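Local coordinates for leucine aminopeptidase 2, chloroplastic (Streptomyces sp. BC16019, PDB 5LHJ), which is a metal-dependent aminopeptidase of the M17 family involved in bottromycin maturation, and probably removes N-terminal amino acids from peptides, at residues Y140-Y145 with L183-A188; A195-I200 with L311-N316. All blocks are in the same frame, centred on the assembly; numbering follows the deposited sequence.

Contact 1 (Y140-Y145 with L183-A188)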
loop_
_atom_site.group_PDB
_atom_site.type_symbol
_atom_site.label_atom_id
_atom_site.label_comp_id
_atom_site.label_asym_id
_atom_site.label_seq_id
_atom_site.Cartn_x
_atom_site.Cartn_y
_atom_site.Cartn_z
ATOM N N TYR A 140 25.503 -31.066 1.619
ATOM C CA TYR A 140 24.450 -30.789 2.580
ATOM C C TYR A 140 23.045 -30.916 1.991
ATOM O O TYR A 140 22.770 -30.395 0.920
ATOM C CB TYR A 140 24.632 -29.386 3.169
ATOM C CG TYR A 140 23.569 -29.034 4.175
ATOM C CD1 TYR A 140 23.652 -29.506 5.472
ATOM C CD2 TYR A 140 22.455 -28.274 3.813
ATOM C CE1 TYR A 140 22.669 -29.221 6.397
ATOM C CE2 TYR A 140 21.468 -27.973 4.729
ATOM C CZ TYR A 140 21.576 -28.462 6.030
ATOM O OH TYR A 140 20.612 -28.185 6.955
ATOM N N ARG A 141 22.173 -31.631 2.704
ATOM C CA ARG A 141 20.749 -31.690 2.373
ATOM C C ARG A 141 19.964 -31.669 3.666
ATOM O O ARG A 141 20.454 -32.131 4.704
ATOM C CB ARG A 141 20.399 -32.951 1.555
ATOM C CG ARG A 141 20.971 -34.243 2.127
ATOM C CD ARG A 141 20.481 -35.536 1.460
ATOM N NE ARG A 141 20.375 -35.485 -0.009
ATOM C CZ ARG A 141 20.261 -36.560 -0.807
ATOM N NH1 ARG A 141 20.234 -37.805 -0.315
ATOM N NH2 ARG A 141 20.166 -36.394 -2.129
ATOM N N TYR A 142 18.762 -31.114 3.610
ATOM C CA TYR A 142 17.884 -31.080 4.768
ATOM C C TYR A 142 16.565 -31.737 4.367
ATOM O O TYR A 142 15.642 -31.071 3.921
ATOM C CB TYR A 142 17.685 -29.659 5.287
ATOM C CG TYR A 142 16.952 -29.644 6.616
ATOM C CD1 TYR A 142 17.615 -29.966 7.798
ATOM C CD2 TYR A 142 15.595 -29.321 6.689
ATOM C CE1 TYR A 142 16.948 -29.969 9.017
ATOM C CE2 TYR A 142 14.925 -29.308 7.902
ATOM C CZ TYR A 142 15.600 -29.645 9.052
ATOM O OH TYR A 142 14.940 -29.652 10.253
ATOM N N ASP A 143 16.511 -33.050 4.548
ATOM C CA ASP A 143 15.381 -33.884 4.126
ATOM C C ASP A 143 14.600 -34.498 5.277
ATOM O O ASP A 143 13.735 -35.345 5.040
ATOM C CB ASP A 143 15.901 -35.004 3.202
ATOM C CG ASP A 143 16.340 -34.491 1.850
ATOM O OD1 ASP A 143 15.845 -33.424 1.385
ATOM O OD2 ASP A 143 17.187 -35.173 1.232
ATOM N N GLU A 144 14.856 -34.033 6.501
ATOM C CA GLU A 144 14.233 -34.566 7.727
ATOM C C GLU A 144 12.687 -34.586 7.683
ATOM O O GLU A 144 12.055 -35.468 8.285
ATOM C CB GLU A 144 14.698 -33.726 8.938
ATOM C CG GLU A 144 14.288 -34.225 10.321
ATOM C CD GLU A 144 14.826 -35.607 10.669
ATOM O OE1 GLU A 144 15.894 -36.010 10.151
ATOM O OE2 GLU A 144 14.174 -36.298 11.488
ATOM N N TYR A 145 12.090 -33.617 6.990
ATOM C CA TYR A 145 10.624 -33.467 6.978
ATOM C C TYR A 145 9.967 -33.846 5.653
ATOM O O TYR A 145 8.796 -33.521 5.442
ATOM C CB TYR A 145 10.225 -32.055 7.422
ATOM C CG TYR A 145 10.475 -31.867 8.889
ATOM C CD1 TYR A 145 9.515 -32.234 9.828
ATOM C CD2 TYR A 145 11.703 -31.386 9.351
ATOM C CE1 TYR A 145 9.753 -32.098 11.187
ATOM C CE2 TYR A 145 11.956 -31.263 10.705
ATOM C CZ TYR A 145 10.983 -31.613 11.616
ATOM O OH TYR A 145 11.240 -31.482 12.960
ATOM N N LEU A 183 19.837 -26.238 12.376
ATOM C CA LEU A 183 19.095 -25.518 13.397
ATOM C C LEU A 183 18.204 -24.436 12.771
ATOM O O LEU A 183 17.038 -24.285 13.143
ATOM C CB LEU A 183 20.045 -24.904 14.434
ATOM C CG LEU A 183 20.798 -25.888 15.323
ATOM C CD1 LEU A 183 21.930 -25.166 16.031
ATOM C CD2 LEU A 183 19.855 -26.572 16.317
ATOM N N VAL A 184 18.748 -23.716 11.793
ATOM C CA VAL A 184 17.988 -22.654 11.114
ATOM C C VAL A 184 16.851 -23.247 10.287
ATOM O O VAL A 184 15.721 -22.742 10.342
ATOM C CB VAL A 184 18.908 -21.765 10.241
ATOM C CG1 VAL A 184 18.109 -20.812 9.352
ATOM C CG2 VAL A 184 19.871 -21.004 11.135
ATOM N N ASN A 185 17.132 -24.319 9.558
ATOM C CA ASN A 185 16.119 -24.999 8.741
ATOM C C ASN A 185 14.997 -25.657 9.536
ATOM O O ASN A 185 13.887 -25.817 9.016
ATOM C CB ASN A 185 16.767 -26.032 7.821
ATOM C CG ASN A 185 17.447 -25.402 6.617
ATOM O OD1 ASN A 185 17.000 -24.367 6.107
ATOM N ND2 ASN A 185 18.531 -26.008 6.159
ATOM N N CYS A 186 15.273 -26.025 10.786
ATOM C CA CYS A 186 14.290 -26.726 11.613
ATOM C C CYS A 186 13.024 -25.883 11.763
ATOM O O CYS A 186 13.117 -24.715 12.120
ATOM C CB CYS A 186 14.875 -27.042 12.994
ATOM S SG CYS A 186 13.887 -28.246 13.886
ATOM N N PRO A 187 11.844 -26.466 11.488
ATOM C CA PRO A 187 10.591 -25.735 11.758
ATOM C C PRO A 187 10.514 -25.189 13.178
ATOM O O PRO A 187 10.924 -25.886 14.119
ATOM C CB PRO A 187 9.523 -26.800 11.558
ATOM C CG PRO A 187 10.116 -27.779 10.626
ATOM C CD PRO A 187 11.590 -27.793 10.916
ATOM N N ALA A 188 9.968 -23.979 13.350
ATOM C CA ALA A 188 9.871 -23.375 14.686
ATOM C C ALA A 188 9.033 -24.198 15.667
ATOM O O ALA A 188 9.260 -24.119 16.872
ATOM C CB ALA A 188 9.339 -21.945 14.620
#
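Tyr-140 and Asn-185 meet tip to tip through a single side-chain hydrogen bond. Asn-185 ND2 donates to Tyr-140 OH over 3.1 Å, with the hydroxyl close to the amide plane and the bond somewhat bent (N-H...O 146°). Ring and amide are nearly coplanar. Tyr-140 OH also bonds Asp-182, while Asn-185 OD1 accepts from the backbone N of Gly-481, so both ends of the amide are tied and its rotation is fixed.

Two CH-pi contacts follow. Asn-185 CB sits over the centre of the Tyr-142 ring, 3.6 Å from the centroid, and Glu-144 CB lies toward the rim of the opposite face. Tyr-142 CG is anti to its backbone N (chi1 -171°), which carries the ring toward Asn-185; the side chains slide past each other. Pro-187 CG lies over the Tyr-145 ring at 4.0 Å from the centroid, offset toward the rim, and Pro-187 CD approaches Tyr-145 CE2 at 3.5 Å.

Tyr-142 OH reaches in to 3.3 Å from Cys-186 CA and lies at the edge of the Tyr-145 ring; Tyr-145 OH bonds Thr-190. Here the loop after helix 124-139 clasps the C-terminal end of helix 164-185, a tyrosine-rich packing joining the N-terminal and catalytic parts of an M17 aminopeptidase.

Contact 2 (A195-I200 with L311-N316)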
loop_
_atom_site.group_PDB
_atom_site.type_symbol
_atom_site.label_atom_id
_atom_site.label_comp_id
_atom_site.label_asym_id
_atom_site.label_seq_id
_atom_site.Cartn_x
_atom_site.Cartn_y
_atom_site.Cartn_z
ATOM N N ALA A 195 12.977 -26.591 23.450
ATOM C CA ALA A 195 13.597 -27.643 22.641
ATOM C C ALA A 195 15.020 -27.283 22.208
ATOM O O ALA A 195 15.929 -28.126 22.233
ATOM C CB ALA A 195 12.743 -27.942 21.424
ATOM N N PHE A 196 15.216 -26.016 21.841
ATOM C CA PHE A 196 16.544 -25.509 21.479
ATOM C C PHE A 196 17.501 -25.599 22.674
ATOM O O PHE A 196 18.627 -26.082 22.525
ATOM C CB PHE A 196 16.420 -24.077 20.901
ATOM C CG PHE A 196 17.636 -23.555 20.166
ATOM C CD1 PHE A 196 18.771 -24.329 19.887
ATOM C CD2 PHE A 196 17.619 -22.232 19.715
ATOM C CE1 PHE A 196 19.854 -23.785 19.207
ATOM C CE2 PHE A 196 18.691 -21.704 19.010
ATOM C CZ PHE A 196 19.807 -22.476 18.760
ATOM N N ALA A 197 17.047 -25.197 23.856
ATOM C CA ALA A 197 17.869 -25.325 25.063
ATOM C C ALA A 197 18.253 -26.800 25.307
ATOM O O ALA A 197 19.411 -27.095 25.613
ATOM C CB ALA A 197 17.152 -24.748 26.270
ATOM N N ASP A 198 17.299 -27.707 25.122
ATOM C CA ASP A 198 17.569 -29.155 25.249
ATOM C C ASP A 198 18.618 -29.638 24.250
ATOM O O ASP A 198 19.510 -30.427 24.601
ATOM C CB ASP A 198 16.294 -29.982 25.076
ATOM C CG ASP A 198 15.338 -29.884 26.253
ATOM O OD1 ASP A 198 15.708 -29.400 27.343
ATOM O OD2 ASP A 198 14.170 -30.316 26.065
ATOM N N ARG A 199 18.518 -29.173 23.007
ATOM C CA ARG A 199 19.474 -29.558 21.981
ATOM C C ARG A 199 20.886 -29.047 22.319
ATOM O O ARG A 199 21.869 -29.773 22.128
ATOM C CB ARG A 199 19.017 -29.053 20.603
ATOM C CG ARG A 199 19.894 -29.490 19.439
ATOM C CD ARG A 199 19.681 -30.964 19.092
ATOM N NE ARG A 199 20.510 -31.382 17.955
ATOM C CZ ARG A 199 21.617 -32.134 18.014
ATOM N NH1 ARG A 199 22.087 -32.615 19.175
ATOM N NH2 ARG A 199 22.267 -32.424 16.880
ATOM N N ILE A 200 20.987 -27.806 22.820
ATOM C CA ILE A 200 22.285 -27.241 23.214
ATOM C C ILE A 200 22.891 -28.064 24.358
ATOM O O ILE A 200 24.083 -28.356 24.350
ATOM C CB ILE A 200 22.177 -25.747 23.596
ATOM C CG1 ILE A 200 21.766 -24.926 22.362
ATOM C CG2 ILE A 200 23.502 -25.219 24.145
ATOM C CD1 ILE A 200 21.213 -23.542 22.693
ATOM N N LEU A 311 23.246 -17.224 25.283
ATOM C CA LEU A 311 22.207 -17.532 24.285
ATOM C C LEU A 311 20.776 -17.313 24.814
ATOM O O LEU A 311 20.179 -18.213 25.405
ATOM C CB LEU A 311 22.372 -18.977 23.790
ATOM C CG LEU A 311 23.771 -19.275 23.210
ATOM C CD1 LEU A 311 24.157 -20.723 23.360
ATOM C CD2 LEU A 311 23.875 -18.794 21.771
ATOM N N PRO A 312 20.212 -16.109 24.593
ATOM C CA PRO A 312 18.803 -15.861 24.918
ATOM C C PRO A 312 17.873 -16.412 23.837
ATOM O O PRO A 312 18.050 -16.098 22.643
ATOM C CB PRO A 312 18.733 -14.336 24.984
ATOM C CG PRO A 312 19.772 -13.874 24.007
ATOM C CD PRO A 312 20.878 -14.898 24.078
ATOM N N LEU A 313 16.902 -17.223 24.259
ATOM C CA LEU A 313 16.005 -17.951 23.362
ATOM C C LEU A 313 14.554 -17.597 23.664
ATOM O O LEU A 313 14.126 -17.683 24.808
ATOM C CB LEU A 313 16.215 -19.463 23.523
ATOM C CG LEU A 313 17.647 -19.993 23.595
ATOM C CD1 LEU A 313 17.636 -21.510 23.715
ATOM C CD2 LEU A 313 18.457 -19.611 22.373
ATOM N N ALA A 314 13.798 -17.207 22.643
ATOM C CA ALA A 314 12.389 -16.826 22.826
ATOM C C ALA A 314 11.638 -16.812 21.509
ATOM O O ALA A 314 12.249 -16.829 20.445
ATOM C CB ALA A 314 12.293 -15.456 23.492
ATOM N N GLU A 315 10.308 -16.801 21.593
ATOM C CA GLU A 315 9.446 -16.477 20.452
ATOM C C GLU A 315 8.879 -15.066 20.625
ATOM O O GLU A 315 8.638 -14.642 21.743
ATOM C CB GLU A 315 8.272 -17.439 20.329
ATOM C CG GLU A 315 8.592 -18.877 19.967
ATOM C CD GLU A 315 7.338 -19.692 19.664
ATOM O OE1 GLU A 315 6.221 -19.300 20.095
ATOM O OE2 GLU A 315 7.454 -20.741 18.996
ATOM N N ASN A 316 8.672 -14.356 19.519
ATOM C CA ASN A 316 7.995 -13.052 19.514
ATOM C C ASN A 316 6.627 -13.229 18.829
ATOM O O ASN A 316 6.562 -13.351 17.603
ATOM C CB ASN A 316 8.861 -12.030 18.766
ATOM C CG ASN A 316 8.324 -10.600 18.861
ATOM O OD1 ASN A 316 7.561 -10.268 19.759
ATOM N ND2 ASN A 316 8.744 -9.753 17.942
#
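The Phe-196 ring and the Leu-313 side chain cross at about a right angle, the leucine arriving obliquely on the ring's CD2 side. Leu-313 CD2 lies 3.8 Å from Phe-196 CD2 and 4.0 Å from Phe-196 CE2, and Leu-191 and Thr-264 also pack against this phenylalanine. With chi2 near 6°, Phe-196 CD1 turns back toward its own CA, which throws CD2 outward to the leucine.

The other methyl of Leu-313 beds on the helix itself: CD1 is 3.7 Å from Ala-197 N and 4.0 Å from Phe-196 CB. Leu-313 thus forks, one branch against the ring and the other against the helix surface. One turn on, Ile-200 CD1 touches Leu-311 CD1 at 4.1 Å and Leu-313 CD1 at 4.2 Å. An alanine in place of Phe-196 would probably leave Leu-313 CD2 without its aromatic partner and open a gap toward Leu-191 and Thr-264, although CB would still meet Leu-313 CD1.

All five touching residues are buried and apolar. Val-241 of strand 239-245 and Val-292 of helix 286-301 close in on Ile-200. Farther along the strand, Asn-316 ND2 bonds Asp-266, a manganese ligand in a structure of this protein, and so probably positions it.

Segment 195-200 of helix 193-207 runs nearly antiparallel to segment 311-316 of strand 306-316 (154° between segment axes, closest approach 9.5 Å): the layered alpha/beta packing of a helix on the mixed central sheet of the M17 catalytic domain.

The centres of contacts 1 and 2 lie about 16 Å apart, and the two come in series along the chain: contact 1 closes before contact 2 opens. Consecutive helices connect them, 164-185 ending in contact 1 and 193-207 carrying contact 2. They also touch directly, Leu-183 CD2 lying 4.0 Å from Phe-196 CE1. Contact 1 joins the N-terminal part to the catalytic part, whereas contact 2 lies within the catalytic part, on its sheet. Both reach the second subunit of the six-chain assembly, Pro-187 packing on its Gly-326 and Glu-315 pairing with its Arg-324. Leu-183 thus links the junction to the helix lying on the catalytic sheet, whose strands carry some of the known manganese ligands.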